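Ectonucleoside triphosphate diphosphohydrolase 4 (Homo sapiens, PDB 6WG5) belongs to the GDA1/CD39 family, whose members are built on the actin-like ATPase fold with mixed beta sheets flanked by helices. Local coordinates at residues L187-H192 with R218-L223; Q377-Y382 with V461-L466; E386-T391 with T468-Y473. One frame throughout, in Å; residues are numbered along the deposited sequence.

In the fold
The three contacts gather round one mixed sheet, in which strands 221-225, 381-385 and 466-468 run side by side and parallel. Contact 1 comes first along the chain and joins the loop after helix 172-186 to the approach of strand 221-225. Contacts 2 and 3 alternate in sequence: strand 381-385 leads straight into helix 386-392, and the chain through 461-466 and 468-473 meets first the strand, then the helix. Their centres lie about 14 Å (1 to 2), 15 Å (2 to 3) and 17 Å (1 to 3) apart. Contacts 1 and 2 share the salt bridge from R189 to E380, while L187 packs on V472 of contact 3, so distant parts of the sequence converge on this sheet.

Contact 1 of 3, residues L187-H192 with R218-L223; sequences LGRFEH and RTAGIL
R189 and T219 bring the two backbones to their nearest approach, 5.9 Å from CA to CA, where the loop that follows helix 172-186 passes the chain leading into strand 221-225. The loop starts with a Schellman motif, in which G188 takes the positive phi that ends the helix and that glycine tolerates easily. A type I turn from G188 to E191 follows, closed by E191 N to G188 O at 3.1 Å, and within it R189 points its side chain toward 218-223.

R189 contributes more surface than any other residue. Bent at chi2 (-55°), it brings its methylenes past the carbonyl of R218, with CD 3.4 Å from R218 O, and the guanidinium beyond returns to the same oxygen. NH1 donates to R218 O at 3.0 Å with an N-H...O angle of 150°. The donor stands above the carbonyl plane, 44° out of it, whereas the oxygen lies near the plane of the guanidinium, at its edge. An arginine suits the place because its long aliphatic part can lie in buried surroundings while its polar end reaches across. Beside it, L187 CD1 touches A220 CB at 4.1 Å, and the small methyl of A220 also has R189 NH1 at 4.2 Å. The A220 amide is bonded to N184 OD1 of helix 172-186, a further tie between the helix and the chain entering the strand.

Two arginines so close, with R189 NH1 5.1 Å from R218 NE, would be expected to repel. E380, on the neighbouring strand's approach, forms salt bridges through OE2 with both R189 NH1 and R218 NH2, and R218 NH1 is hydrogen-bonded to N378 OD1. The carboxylate probably offsets the repulsion and favours the charged form of both arginines, drawing the buried R189 side chain into a small ionic network.

Contact 2 of 3, residues Q377-Y382 with V461-L466; sequences QNSEFY and VNYKSL
F381 and L466 form a parallel beta bridge with their CA atoms 4.9 Å apart, and this end of the contact is the closely packed one. F381 N donates to S465 O at 3.0 Å in a nearly straight bond (170°), and F381 CB rests against L466 CD1 at 4.0 Å. Y463 reaches in from the returning loop: CG is anti to its backbone N (chi1 -166°), and its phenol oxygen lies in the plane of the F381 ring, at the edge, 3.5 Å from CD2. The two side chains cross at about a right angle, and F459 meets both rings edge-to-face, an aromatic cluster in keeping with the buried setting. The hydroxyls of Y463 and S379 share a hydrogen bond of 2.7 Å, with S379 OG in the plane of the tyrosine ring; the serine hydroxyl is also bonded to F376 O. The bridge begins the pairing of strand 381-385 with strand 466-468, which is outermost on this side of the mixed sheet of the actin-like fold.

Packing thins at S465, which is small enough to sit beside the E380 backbone and lies at the margin. The long chain of K464 leads off toward solvent, as suits its charge.

Contact 3 of 3, residues E386-T391 with T468-Y473; sequences EFYYCT and TALQVY
Y388, T468 and L470 supply most of the surface buried where helix 386-392 meets the chain leaving strand 466-468. The contact packs the helix that directly follows strand 381-385 against the chain departing from that strand's parallel neighbour, in the mixed sheet of the actin-like fold.

The Y388 side chain swings out with CG anti to its backbone N (chi1 -177°), and its ring packs against the A469 backbone and under L470. A469 CA comes to 3.4 Å from CD1, in an oblique approach. L470 sits over a face of the ring: its CB is 4.2 Å from the ring centroid and only 20° off the normal, a CH-pi contact, with the L470 backbone N over the same face toward the rim. A broad, flat tyrosine suits this place, since its ring can receive both main chain and aliphatic side chain.

L470 also spans to the next helix residue. Its CD1 branch touches Y388 CD2 at 3.8 Å and Y389 CE1 at 3.4 Å, and the leucine side chain crosses each tyrosine side chain at about a right angle. The leucine is otherwise exposed, and the two aromatic side chains give it an apolar seat at the surface; Y389 in addition stacks on H433.

T468 fills the buried end, pointing toward the helix backbone. Its methyl CG2 lies 3.1 Å from F387 O and 4.1 Å from F387 CB, while its hydroxyl is bonded to G399 N outside the two segments. Threonine serves well here because a single beta-branched residue offers a methyl to the helix and a polar group to the neighbouring loop. The hydroxyl tips of T391 and T468 point at one another, OG1 to OG1, across 3.1 Å.

Contact 1 of 3, residues L187-H192 with R218-L223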
loop_
_atom_site.group_PDB
_atom_site.type_symbol
_atom_site.label_atom_id
_atom_site.label_comp_id
_atom_site.label_asym_id
_atom_site.label_seq_id
_atom_site.Cartn_x
_atom_site.Cartn_y
_atom_site.Cartn_z
ATOM N N LEU A 187 11.714 -5.393 6.862
ATOM C CA LEU A 187 12.628 -6.241 6.107
ATOM C C LEU A 187 14.091 -5.919 6.383
ATOM O O LEU A 187 14.966 -6.630 5.877
ATOM C CB LEU A 187 12.350 -6.110 4.608
ATOM C CG LEU A 187 11.015 -6.667 4.102
ATOM C CD1 LEU A 187 10.902 -6.466 2.601
ATOM C CD2 LEU A 187 10.854 -8.138 4.446
ATOM N N GLY A 188 14.376 -4.874 7.158
ATOM C CA GLY A 188 15.740 -4.556 7.523
ATOM C C GLY A 188 16.542 -3.844 6.461
ATOM O O GLY A 188 17.774 -3.812 6.551
ATOM N N ARG A 189 15.888 -3.259 5.459
ATOM C CA ARG A 189 16.600 -2.640 4.348
ATOM C C ARG A 189 17.200 -1.288 4.702
ATOM O O ARG A 189 17.984 -0.755 3.910
ATOM C CB ARG A 189 15.658 -2.490 3.152
ATOM C CG ARG A 189 14.979 -3.791 2.747
ATOM C CD ARG A 189 15.995 -4.891 2.467
ATOM N NE ARG A 189 15.354 -6.169 2.181
ATOM C CZ ARG A 189 14.977 -6.571 0.972
ATOM N NH1 ARG A 189 15.169 -5.795 -0.083
ATOM N NH2 ARG A 189 14.403 -7.756 0.821
ATOM N N PHE A 190 16.855 -0.726 5.856
ATOM C CA PHE A 190 17.494 0.485 6.350
ATOM C C PHE A 190 18.599 0.187 7.354
ATOM O O PHE A 190 19.278 1.115 7.804
ATOM C CB PHE A 190 16.446 1.411 6.972
ATOM C CG PHE A 190 15.333 1.774 6.032
ATOM C CD1 PHE A 190 15.605 2.164 4.730
ATOM C CD2 PHE A 190 14.013 1.707 6.443
ATOM C CE1 PHE A 190 14.583 2.495 3.863
ATOM C CE2 PHE A 190 12.987 2.037 5.578
ATOM C CZ PHE A 190 13.274 2.432 4.288
ATOM N N GLU A 191 18.788 -1.079 7.721
ATOM C CA GLU A 191 19.973 -1.500 8.457
ATOM C C GLU A 191 21.139 -1.599 7.484
ATOM O O GLU A 191 21.098 -2.393 6.539
ATOM C CB GLU A 191 19.725 -2.838 9.148
ATOM C CG GLU A 191 19.023 -2.721 10.487
ATOM C CD GLU A 191 18.294 -3.991 10.875
ATOM O OE1 GLU A 191 18.741 -5.085 10.469
ATOM O OE2 GLU A 191 17.267 -3.894 11.581
ATOM N N HIS A 192 22.169 -0.793 7.703
ATOM C CA HIS A 192 23.258 -0.649 6.749
ATOM C C HIS A 192 24.506 -1.359 7.254
ATOM O O HIS A 192 24.738 -1.461 8.462
ATOM C CB HIS A 192 23.543 0.831 6.480
ATOM C CG HIS A 192 22.518 1.484 5.604
ATOM N ND1 HIS A 192 21.562 0.764 4.920
ATOM C CD2 HIS A 192 22.296 2.785 5.303
ATOM C CE1 HIS A 192 20.796 1.592 4.234
ATOM N NE2 HIS A 192 21.219 2.825 4.449
ATOM N N ARG A 218 19.666 -2.938 -1.367
ATOM C CA ARG A 218 18.530 -2.766 -2.260
ATOM C C ARG A 218 17.232 -2.788 -1.466
ATOM O O ARG A 218 17.097 -3.531 -0.490
ATOM C CB ARG A 218 18.525 -3.878 -3.307
ATOM C CG ARG A 218 17.473 -3.726 -4.384
ATOM C CD ARG A 218 17.569 -4.866 -5.379
ATOM N NE ARG A 218 17.197 -6.145 -4.782
ATOM C CZ ARG A 218 17.379 -7.326 -5.367
ATOM N NH1 ARG A 218 17.933 -7.403 -6.570
ATOM N NH2 ARG A 218 17.008 -8.434 -4.744
ATOM N N THR A 219 16.274 -1.964 -1.882
ATOM C CA THR A 219 14.959 -1.931 -1.259
ATOM C C THR A 219 13.962 -2.750 -2.072
ATOM O O THR A 219 14.223 -3.157 -3.206
ATOM C CB THR A 219 14.458 -0.490 -1.111
ATOM O OG1 THR A 219 14.443 0.153 -2.393
ATOM C CG2 THR A 219 15.341 0.293 -0.151
ATOM N N ALA A 220 12.797 -2.982 -1.471
ATOM C CA ALA A 220 11.727 -3.758 -2.084
ATOM C C ALA A 220 10.580 -2.825 -2.445
ATOM O O ALA A 220 10.074 -2.097 -1.584
ATOM C CB ALA A 220 11.243 -4.862 -1.143
ATOM N N GLY A 221 10.175 -2.845 -3.716
ATOM C CA GLY A 221 9.006 -2.106 -4.137
ATOM C C GLY A 221 7.729 -2.800 -3.715
ATOM O O GLY A 221 7.723 -3.961 -3.308
ATOM N N ILE A 222 6.624 -2.066 -3.810
ATOM C CA ILE A 222 5.316 -2.585 -3.430
ATOM C C ILE A 222 4.347 -2.374 -4.584
ATOM O O ILE A 222 4.279 -1.282 -5.159
ATOM C CB ILE A 222 4.787 -1.933 -2.136
ATOM C CG1 ILE A 222 4.879 -0.413 -2.212
ATOM C CG2 ILE A 222 5.570 -2.453 -0.939
ATOM C CD1 ILE A 222 4.326 0.307 -0.986
ATOM N N LEU A 223 3.629 -3.434 -4.937
ATOM C CA LEU A 223 2.507 -3.386 -5.862
ATOM C C LEU A 223 1.248 -3.743 -5.089
ATOM O O LEU A 223 1.220 -4.754 -4.379
ATOM C CB LEU A 223 2.710 -4.361 -7.023
ATOM C CG LEU A 223 3.632 -3.908 -8.147
ATOM C CD1 LEU A 223 4.281 -5.105 -8.811
ATOM C CD2 LEU A 223 2.838 -3.105 -9.161
#

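Contact 2 of 3, residues Q377-Y382 with V461-L466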
loop_
_atom_site.group_PDB
_atom_site.type_symbol
_atom_site.label_atom_id
_atom_site.label_comp_id
_atom_site.label_asym_id
_atom_site.label_seq_id
_atom_site.Cartn_x
_atom_site.Cartn_y
_atom_site.Cartn_z
ATOM N N GLN A 377 16.621 -6.214 -13.894
ATOM C CA GLN A 377 17.592 -7.256 -13.578
ATOM C C GLN A 377 18.103 -7.159 -12.145
ATOM O O GLN A 377 18.633 -8.146 -11.624
ATOM C CB GLN A 377 18.769 -7.203 -14.558
ATOM C CG GLN A 377 19.461 -5.847 -14.662
ATOM C CD GLN A 377 18.952 -5.015 -15.827
ATOM O OE1 GLN A 377 17.750 -4.961 -16.093
ATOM N NE2 GLN A 377 19.873 -4.364 -16.533
ATOM N N ASN A 378 17.951 -6.002 -11.494
ATOM C CA ASN A 378 18.395 -5.805 -10.111
ATOM C C ASN A 378 17.283 -5.090 -9.335
ATOM O O ASN A 378 17.398 -3.911 -8.996
ATOM C CB ASN A 378 19.706 -5.021 -10.065
ATOM C CG ASN A 378 20.191 -4.787 -8.650
ATOM O OD1 ASN A 378 19.702 -5.407 -7.707
ATOM N ND2 ASN A 378 21.156 -3.890 -8.494
ATOM N N SER A 379 16.204 -5.816 -9.050
ATOM C CA SER A 379 15.069 -5.250 -8.333
ATOM C C SER A 379 14.260 -6.384 -7.717
ATOM O O SER A 379 14.475 -7.563 -8.013
ATOM C CB SER A 379 14.194 -4.404 -9.261
ATOM O OG SER A 379 13.534 -5.214 -10.217
ATOM N N GLU A 380 13.326 -6.007 -6.846
ATOM C CA GLU A 380 12.391 -6.950 -6.246
ATOM C C GLU A 380 11.142 -6.187 -5.831
ATOM O O GLU A 380 11.209 -5.010 -5.469
ATOM C CB GLU A 380 13.003 -7.679 -5.044
ATOM C CG GLU A 380 13.412 -6.767 -3.900
ATOM C CD GLU A 380 14.108 -7.513 -2.776
ATOM O OE1 GLU A 380 13.505 -8.460 -2.227
ATOM O OE2 GLU A 380 15.263 -7.154 -2.447
ATOM N N PHE A 381 10.001 -6.873 -5.893
ATOM C CA PHE A 381 8.714 -6.278 -5.563
ATOM C C PHE A 381 7.894 -7.255 -4.738
ATOM O O PHE A 381 8.014 -8.473 -4.886
ATOM C CB PHE A 381 7.919 -5.901 -6.821
ATOM C CG PHE A 381 8.351 -4.609 -7.453
ATOM C CD1 PHE A 381 7.610 -3.453 -7.268
ATOM C CD2 PHE A 381 9.491 -4.552 -8.236
ATOM C CE1 PHE A 381 7.999 -2.261 -7.853
ATOM C CE2 PHE A 381 9.884 -3.364 -8.824
ATOM C CZ PHE A 381 9.138 -2.217 -8.631
ATOM N N TYR A 382 7.055 -6.702 -3.866
ATOM C CA TYR A 382 6.002 -7.449 -3.193
ATOM C C TYR A 382 4.661 -7.088 -3.816
ATOM O O TYR A 382 4.412 -5.920 -4.137
ATOM C CB TYR A 382 5.973 -7.148 -1.693
ATOM C CG TYR A 382 6.970 -7.939 -0.881
ATOM C CD1 TYR A 382 6.554 -8.959 -0.035
ATOM C CD2 TYR A 382 8.328 -7.667 -0.959
ATOM C CE1 TYR A 382 7.464 -9.683 0.712
ATOM C CE2 TYR A 382 9.245 -8.388 -0.217
ATOM C CZ TYR A 382 8.808 -9.395 0.615
ATOM O OH TYR A 382 9.722 -10.113 1.354
ATOM N N VAL A 461 8.150 -10.847 -18.819
ATOM C CA VAL A 461 7.423 -12.093 -18.591
ATOM C C VAL A 461 8.251 -13.035 -17.727
ATOM O O VAL A 461 7.715 -13.766 -16.886
ATOM C CB VAL A 461 7.042 -12.741 -19.933
ATOM C CG1 VAL A 461 6.459 -14.135 -19.716
ATOM C CG2 VAL A 461 6.051 -11.858 -20.676
ATOM N N ASN A 462 9.564 -13.029 -17.919
ATOM C CA ASN A 462 10.465 -13.879 -17.155
ATOM C C ASN A 462 10.838 -13.286 -15.800
ATOM O O ASN A 462 11.742 -13.815 -15.148
ATOM C CB ASN A 462 11.739 -14.144 -17.960
ATOM C CG ASN A 462 12.489 -12.870 -18.294
ATOM O OD1 ASN A 462 11.910 -11.913 -18.806
ATOM N ND2 ASN A 462 13.782 -12.848 -17.993
ATOM N N TYR A 463 10.176 -12.219 -15.359
ATOM C CA TYR A 463 10.529 -11.592 -14.090
ATOM C C TYR A 463 10.429 -12.604 -12.955
ATOM O O TYR A 463 9.409 -13.278 -12.795
ATOM C CB TYR A 463 9.617 -10.395 -13.820
ATOM C CG TYR A 463 10.116 -9.483 -12.720
ATOM C CD1 TYR A 463 9.442 -9.386 -11.511
ATOM C CD2 TYR A 463 11.266 -8.722 -12.892
ATOM C CE1 TYR A 463 9.897 -8.555 -10.504
ATOM C CE2 TYR A 463 11.728 -7.890 -11.892
ATOM C CZ TYR A 463 11.038 -7.809 -10.701
ATOM O OH TYR A 463 11.496 -6.981 -9.702
ATOM N N LYS A 464 11.495 -12.705 -12.162
ATOM C CA LYS A 464 11.594 -13.718 -11.120
ATOM C C LYS A 464 11.580 -13.144 -9.712
ATOM O O LYS A 464 11.691 -13.914 -8.751
ATOM C CB LYS A 464 12.875 -14.546 -11.310
ATOM C CG LYS A 464 12.928 -15.353 -12.602
ATOM C CD LYS A 464 11.896 -16.480 -12.617
ATOM C CE LYS A 464 11.478 -16.853 -14.036
ATOM N NZ LYS A 464 10.007 -16.681 -14.234
ATOM N N SER A 465 11.431 -11.828 -9.554
ATOM C CA SER A 465 11.619 -11.177 -8.262
ATOM C C SER A 465 10.333 -10.575 -7.703
ATOM O O SER A 465 10.396 -9.669 -6.866
ATOM C CB SER A 465 12.698 -10.104 -8.380
ATOM O OG SER A 465 13.878 -10.645 -8.941
ATOM N N LEU A 466 9.173 -11.053 -8.139
ATOM C CA LEU A 466 7.899 -10.655 -7.550
ATOM C C LEU A 466 7.460 -11.711 -6.547
ATOM O O LEU A 466 7.463 -12.907 -6.856
ATOM C CB LEU A 466 6.816 -10.476 -8.617
ATOM C CG LEU A 466 5.408 -10.238 -8.056
ATOM C CD1 LEU A 466 5.344 -8.908 -7.321
ATOM C CD2 LEU A 466 4.350 -10.298 -9.147
#

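Contact 3 of 3, residues E386-T391 with T468-Y473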
loop_
_atom_site.group_PDB
_atom_site.type_symbol
_atom_site.label_atom_id
_atom_site.label_comp_id
_atom_site.label_asym_id
_atom_site.label_seq_id
_atom_site.Cartn_x
_atom_site.Cartn_y
_atom_site.Cartn_z
ATOM N N GLU A 386 -5.045 -8.063 -4.617
ATOM C CA GLU A 386 -5.402 -8.984 -5.693
ATOM C C GLU A 386 -4.203 -9.779 -6.192
ATOM O O GLU A 386 -4.367 -10.916 -6.650
ATOM C CB GLU A 386 -6.038 -8.213 -6.850
ATOM C CG GLU A 386 -7.383 -7.599 -6.511
ATOM C CD GLU A 386 -8.428 -8.642 -6.168
ATOM O OE1 GLU A 386 -8.322 -9.778 -6.680
ATOM O OE2 GLU A 386 -9.351 -8.328 -5.384
ATOM N N PHE A 387 -2.997 -9.207 -6.127
ATOM C CA PHE A 387 -1.815 -9.957 -6.535
ATOM C C PHE A 387 -1.673 -11.247 -5.736
ATOM O O PHE A 387 -1.162 -12.246 -6.256
ATOM C CB PHE A 387 -0.563 -9.095 -6.386
ATOM C CG PHE A 387 -0.443 -8.022 -7.427
ATOM C CD1 PHE A 387 -0.027 -8.331 -8.712
ATOM C CD2 PHE A 387 -0.746 -6.703 -7.124
ATOM C CE1 PHE A 387 0.081 -7.345 -9.678
ATOM C CE2 PHE A 387 -0.640 -5.713 -8.083
ATOM C CZ PHE A 387 -0.224 -6.036 -9.362
ATOM N N TYR A 388 -2.123 -11.251 -4.482
ATOM C CA TYR A 388 -2.116 -12.461 -3.673
ATOM C C TYR A 388 -3.402 -13.265 -3.833
ATOM O O TYR A 388 -3.352 -14.492 -3.969
ATOM C CB TYR A 388 -1.909 -12.103 -2.200
ATOM C CG TYR A 388 -1.815 -13.305 -1.291
ATOM C CD1 TYR A 388 -0.638 -14.034 -1.196
ATOM C CD2 TYR A 388 -2.902 -13.713 -0.529
ATOM C CE1 TYR A 388 -0.544 -15.134 -0.364
ATOM C CE2 TYR A 388 -2.819 -14.814 0.304
ATOM C CZ TYR A 388 -1.637 -15.520 0.382
ATOM O OH TYR A 388 -1.545 -16.618 1.209
ATOM N N TYR A 389 -4.556 -12.595 -3.821
ATOM C CA TYR A 389 -5.825 -13.303 -3.944
ATOM C C TYR A 389 -5.925 -14.034 -5.280
ATOM O O TYR A 389 -6.476 -15.138 -5.351
ATOM C CB TYR A 389 -6.987 -12.323 -3.784
ATOM C CG TYR A 389 -6.998 -11.584 -2.466
ATOM C CD1 TYR A 389 -6.641 -12.220 -1.285
ATOM C CD2 TYR A 389 -7.363 -10.246 -2.402
ATOM C CE1 TYR A 389 -6.651 -11.547 -0.078
ATOM C CE2 TYR A 389 -7.374 -9.565 -1.200
ATOM C CZ TYR A 389 -7.018 -10.220 -0.043
ATOM O OH TYR A 389 -7.028 -9.547 1.157
ATOM N N CYS A 390 -5.396 -13.438 -6.348
ATOM C CA CYS A 390 -5.490 -14.041 -7.671
ATOM C C CYS A 390 -4.477 -15.157 -7.894
ATOM O O CYS A 390 -4.625 -15.916 -8.859
ATOM C CB CYS A 390 -5.315 -12.974 -8.751
ATOM S SG CYS A 390 -6.709 -11.826 -8.895
ATOM N N THR A 391 -3.457 -15.273 -7.044
ATOM C CA THR A 391 -2.506 -16.375 -7.140
ATOM C C THR A 391 -2.766 -17.476 -6.124
ATOM O O THR A 391 -2.412 -18.630 -6.381
ATOM C CB THR A 391 -1.066 -15.873 -6.959
ATOM O OG1 THR A 391 -0.942 -15.185 -5.707
ATOM C CG2 THR A 391 -0.663 -14.943 -8.094
ATOM N N THR A 468 4.094 -12.352 -4.250
ATOM C CA THR A 468 2.762 -11.990 -3.798
ATOM C C THR A 468 2.581 -12.470 -2.366
ATOM O O THR A 468 3.064 -13.541 -1.990
ATOM C CB THR A 468 1.694 -12.598 -4.707
ATOM O OG1 THR A 468 1.679 -14.023 -4.557
ATOM C CG2 THR A 468 1.977 -12.248 -6.158
ATOM N N ALA A 469 1.900 -11.662 -1.560
ATOM C CA ALA A 469 1.802 -11.949 -0.137
ATOM C C ALA A 469 0.679 -11.122 0.461
ATOM O O ALA A 469 0.274 -10.094 -0.088
ATOM C CB ALA A 469 3.120 -11.653 0.584
ATOM N N LEU A 470 0.183 -11.594 1.601
ATOM C CA LEU A 470 -0.799 -10.860 2.383
ATOM C C LEU A 470 -0.169 -10.112 3.546
ATOM O O LEU A 470 -0.680 -9.061 3.947
ATOM C CB LEU A 470 -1.869 -11.821 2.916
ATOM C CG LEU A 470 -3.308 -11.309 3.008
ATOM C CD1 LEU A 470 -3.822 -10.797 1.663
ATOM C CD2 LEU A 470 -4.207 -12.421 3.525
ATOM N N GLN A 471 0.936 -10.624 4.079
ATOM C CA GLN A 471 1.624 -9.996 5.193
ATOM C C GLN A 471 3.112 -10.296 5.077
ATOM O O GLN A 471 3.542 -11.109 4.253
ATOM C CB GLN A 471 1.056 -10.478 6.532
ATOM C CG GLN A 471 0.882 -11.981 6.642
ATOM C CD GLN A 471 0.070 -12.381 7.857
ATOM O OE1 GLN A 471 -0.731 -11.597 8.368
ATOM N NE2 GLN A 471 0.273 -13.607 8.330
ATOM N N VAL A 472 3.899 -9.617 5.906
ATOM C CA VAL A 472 5.350 -9.760 5.921
ATOM C C VAL A 472 5.769 -10.143 7.332
ATOM O O VAL A 472 5.361 -9.497 8.304
ATOM C CB VAL A 472 6.054 -8.467 5.471
ATOM C CG1 VAL A 472 7.558 -8.675 5.409
ATOM C CG2 VAL A 472 5.524 -8.024 4.120
ATOM N N TYR A 473 6.586 -11.189 7.441
ATOM C CA TYR A 473 6.969 -11.737 8.741
ATOM C C TYR A 473 5.735 -11.951 9.613
ATOM O O TYR A 473 5.729 -11.662 10.812
ATOM C CB TYR A 473 7.998 -10.836 9.430
ATOM C CG TYR A 473 9.322 -10.752 8.693
ATOM C CD1 TYR A 473 9.771 -11.804 7.903
ATOM C CD2 TYR A 473 10.120 -9.619 8.780
ATOM C CE1 TYR A 473 10.973 -11.734 7.228
ATOM C CE2 TYR A 473 11.328 -9.541 8.105
ATOM C CZ TYR A 473 11.747 -10.602 7.330
ATOM O OH TYR A 473 12.945 -10.538 6.653
#